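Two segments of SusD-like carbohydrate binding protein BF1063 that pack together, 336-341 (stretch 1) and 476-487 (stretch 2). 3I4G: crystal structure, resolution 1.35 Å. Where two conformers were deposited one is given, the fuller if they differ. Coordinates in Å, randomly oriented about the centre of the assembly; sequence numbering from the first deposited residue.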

# COMPACT_ATOMS: atom_id res chain seq x y z
N LYS A 336 -8.74 23.81 -8.09
CA LYS A 336 -9.89 24.58 -7.61
C LYS A 336 -10.96 23.59 -7.17
O LYS A 336 -11.51 22.85 -8.00
CB LYS A 336 -10.38 25.53 -8.69
CG LYS A 336 -9.32 26.55 -9.06
CD LYS A 336 -9.77 27.48 -10.15
CE LYS A 336 -8.65 28.43 -10.47
NZ LYS A 336 -9.00 29.32 -11.60
N MSE A 337 -11.26 23.61 -5.87
CA MSE A 337 -12.18 22.68 -5.26
C MSE A 337 -12.78 23.30 -4.01
O MSE A 337 -12.06 23.49 -3.02
CB MSE A 337 -11.41 21.38 -4.91
CG MSE A 337 -12.25 20.25 -4.28
SE MSE A 337 -13.86 19.79 -5.27
CE MSE A 337 -13.15 19.70 -7.02
N SER A 338 -14.08 23.57 -4.02
CA SER A 338 -14.73 24.21 -2.89
C SER A 338 -16.22 24.04 -2.97
O SER A 338 -16.78 23.95 -4.07
CB SER A 338 -14.48 25.72 -2.95
OG SER A 338 -15.29 26.43 -1.99
N PRO A 339 -16.92 24.02 -1.83
CA PRO A 339 -18.37 24.04 -1.89
C PRO A 339 -18.95 25.25 -2.65
O PRO A 339 -20.13 25.23 -3.05
CB PRO A 339 -18.78 24.13 -0.42
CG PRO A 339 -17.63 23.51 0.32
CD PRO A 339 -16.43 23.93 -0.44
N ASP A 340 -18.14 26.29 -2.84
CA ASP A 340 -18.63 27.52 -3.45
C ASP A 340 -18.46 27.59 -4.97
O ASP A 340 -18.96 28.52 -5.60
CB ASP A 340 -17.88 28.73 -2.89
CG ASP A 340 -18.18 29.02 -1.46
OD1 ASP A 340 -18.94 28.26 -0.84
OD2 ASP A 340 -17.67 30.07 -0.96
N TYR A 341 -17.76 26.63 -5.55
CA TYR A 341 -17.40 26.69 -6.97
C TYR A 341 -18.41 25.96 -7.86
O TYR A 341 -19.42 25.44 -7.38
CB TYR A 341 -15.96 26.19 -7.19
CG TYR A 341 -14.86 26.90 -6.38
CD1 TYR A 341 -15.06 28.13 -5.74
CD2 TYR A 341 -13.59 26.35 -6.32
CE1 TYR A 341 -14.05 28.72 -5.00
CE2 TYR A 341 -12.59 26.95 -5.59
CZ TYR A 341 -12.82 28.11 -4.93
OH TYR A 341 -11.79 28.67 -4.17
N PRO A 476 -10.63 21.86 5.29
CA PRO A 476 -11.32 22.94 5.97
C PRO A 476 -11.73 24.06 5.01
O PRO A 476 -10.94 24.42 4.14
CB PRO A 476 -10.27 23.49 6.94
CG PRO A 476 -9.00 22.80 6.66
CD PRO A 476 -9.18 21.94 5.46
N TYR A 477 -12.91 24.64 5.22
CA TYR A 477 -13.44 25.70 4.39
C TYR A 477 -14.05 26.85 5.20
O TYR A 477 -15.21 27.20 5.02
CB TYR A 477 -14.48 25.14 3.41
CG TYR A 477 -13.87 24.32 2.31
CD1 TYR A 477 -13.35 24.93 1.21
CD2 TYR A 477 -13.80 22.93 2.39
CE1 TYR A 477 -12.76 24.19 0.21
CE2 TYR A 477 -13.22 22.21 1.40
CZ TYR A 477 -12.71 22.83 0.31
OH TYR A 477 -12.11 22.06 -0.69
N PRO A 478 -13.25 27.46 6.10
CA PRO A 478 -13.79 28.59 6.85
C PRO A 478 -14.23 29.72 5.94
O PRO A 478 -15.13 30.46 6.31
CB PRO A 478 -12.62 29.01 7.76
CG PRO A 478 -11.40 28.51 7.09
CD PRO A 478 -11.87 27.16 6.51
N GLY A 479 -13.64 29.90 4.77
CA GLY A 479 -14.05 31.02 3.91
C GLY A 479 -15.20 30.72 2.99
O GLY A 479 -15.54 31.57 2.19
N SER A 480 -15.79 29.53 3.07
CA SER A 480 -16.88 29.17 2.17
C SER A 480 -18.22 29.70 2.58
O SER A 480 -18.63 29.53 3.73
CB SER A 480 -16.94 27.63 2.10
OG SER A 480 -18.14 27.15 1.49
N THR A 481 -18.91 30.34 1.63
CA THR A 481 -20.23 30.89 1.86
C THR A 481 -21.30 29.82 1.85
O THR A 481 -22.31 29.97 2.52
CB THR A 481 -20.61 31.94 0.77
OG1 THR A 481 -20.66 31.29 -0.50
CG2 THR A 481 -19.60 33.06 0.73
N GLN A 482 -21.08 28.75 1.08
CA GLN A 482 -22.07 27.68 0.94
C GLN A 482 -21.91 26.55 1.93
O GLN A 482 -22.84 25.76 2.11
CB GLN A 482 -21.99 27.08 -0.46
CG GLN A 482 -22.11 28.08 -1.59
CD GLN A 482 -23.39 28.86 -1.49
OE1 GLN A 482 -23.38 30.06 -1.20
NE2 GLN A 482 -24.50 28.16 -1.64
N TYR A 483 -20.78 26.49 2.63
CA TYR A 483 -20.49 25.39 3.55
C TYR A 483 -21.58 25.11 4.56
O TYR A 483 -22.06 23.96 4.69
CB TYR A 483 -19.19 25.72 4.31
CG TYR A 483 -18.89 24.72 5.40
CD1 TYR A 483 -18.25 23.53 5.12
CD2 TYR A 483 -19.24 24.96 6.72
CE1 TYR A 483 -17.99 22.58 6.10
CE2 TYR A 483 -18.96 24.03 7.71
CZ TYR A 483 -18.33 22.85 7.39
OH TYR A 483 -18.10 21.96 8.41
N ALA A 484 -22.02 26.14 5.27
CA ALA A 484 -22.97 25.93 6.36
C ALA A 484 -24.27 25.24 5.97
O ALA A 484 -24.86 24.50 6.79
CB ALA A 484 -23.29 27.28 7.05
N THR A 485 -24.74 25.50 4.76
CA THR A 485 -26.02 24.93 4.32
C THR A 485 -25.89 23.71 3.41
O THR A 485 -26.92 23.13 3.03
CB THR A 485 -26.87 26.00 3.60
OG1 THR A 485 -26.13 26.57 2.52
CG2 THR A 485 -27.30 27.08 4.60
N THR A 486 -24.67 23.31 3.05
CA THR A 486 -24.51 22.19 2.14
C THR A 486 -23.73 21.02 2.74
O THR A 486 -23.93 19.91 2.29
CB THR A 486 -23.91 22.64 0.78
OG1 THR A 486 -22.60 23.20 0.96
CG2 THR A 486 -24.82 23.68 0.12
N THR A 487 -22.85 21.24 3.71
CA THR A 487 -22.24 20.07 4.36
C THR A 487 -23.36 19.26 5.03
O THR A 487 -24.27 19.83 5.62
CB THR A 487 -21.15 20.48 5.36
OG1 THR A 487 -20.53 19.31 5.89
CG2 THR A 487 -21.71 21.33 6.51
O HOH W 1 -22.22 23.73 -1.82

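Two segments of one chain, 138 or more residues apart in sequence wherever they touch, pack through a cluster of hydrogen bonds around one carboxylate and through a proline set against a tyrosine ring; together they bury 365 Å². Asp-340 is the polar centre. Its CA lies 5.6 Å from the CA of Gln-482, and although its CA-to-CB bond points sideways, the m rotamer brings the carboxylate up to the start of the turn that leads into the short helix at about 483-486. Asp-340 OD1 accepts from Ser-480 OG at 2.7 Å and from the backbone N of Gln-482 at 2.9 Å, the latter with an N-H...O angle of 160°. Asp-340 OD2 accepts from the backbone N of Thr-481 at 2.9 Å and 163°. Both carboxylate oxygens are thus satisfied, and two successive amides that precede the helix find their acceptors in the other stretch. A negative charge suits this place, where neighbouring N-H groups converge.

Ser-480 is used in both directions. Its hydroxyl gives its proton to Asp-340 OD1, which leaves Ser-480 OG free to accept from Tyr-483 N at 3.0 Å; this is the capping bond of the helix, but a weak one, with an angle of 128°. Ser-480 OG also lies 3.6 Å from Pro-339 CB, so the proline packs beside the cap.

Stretch 1 holds its own shape through a type I turn from Ser-338 to Tyr-341. Tyr-341 N donates to Ser-338 O at 3.2 Å, closing the turn, and Asp-340 N donates to Ser-338 OG at 3.0 Å and 171°. The backbone amide of the aspartate is therefore satisfied within its own stretch, while its side chain serves the other. In stretch 2 a second type I turn, from Tyr-477 to Ser-480, is closed by Ser-480 N donating to Tyr-477 O at 3.1 Å.

Tyr-477 contributes both its hydroxyl and its ring. Tyr-477 OH donates to the backbone O of Met-337, a selenomethionine, at 2.7 Å; this gives a buried carbonyl a partner, and the oxygen lies near the ring plane, at the edge. Over one face sits Pro-339, whose CD is 3.6 Å from the centroid of the Tyr-477 ring and 10° off the normal, a CH-pi contact. Proline CD carries hydrogens slightly polarised by the adjacent nitrogen, which favours such an approach. Ser-338 adds a further contact, CA to Tyr-477 CE1 at 3.7 Å.

A water completes the contact beyond the proline. It donates to Pro-339 O and to Thr-486 OG1, with its oxygen 2.9 Å from each, and so joins the two stretches where they make no direct hydrogen bond. Thr-486 OG1 also donates to Gln-482 O at 2.8 Å, so this hydroxyl both gives and accepts. Gln-482 O receives Thr-485 N as well, at 3.3 Å. The Gln-482 side chain starts toward stretch 1, with CB 3.7 Å from Pro-339 O, but its end leads away.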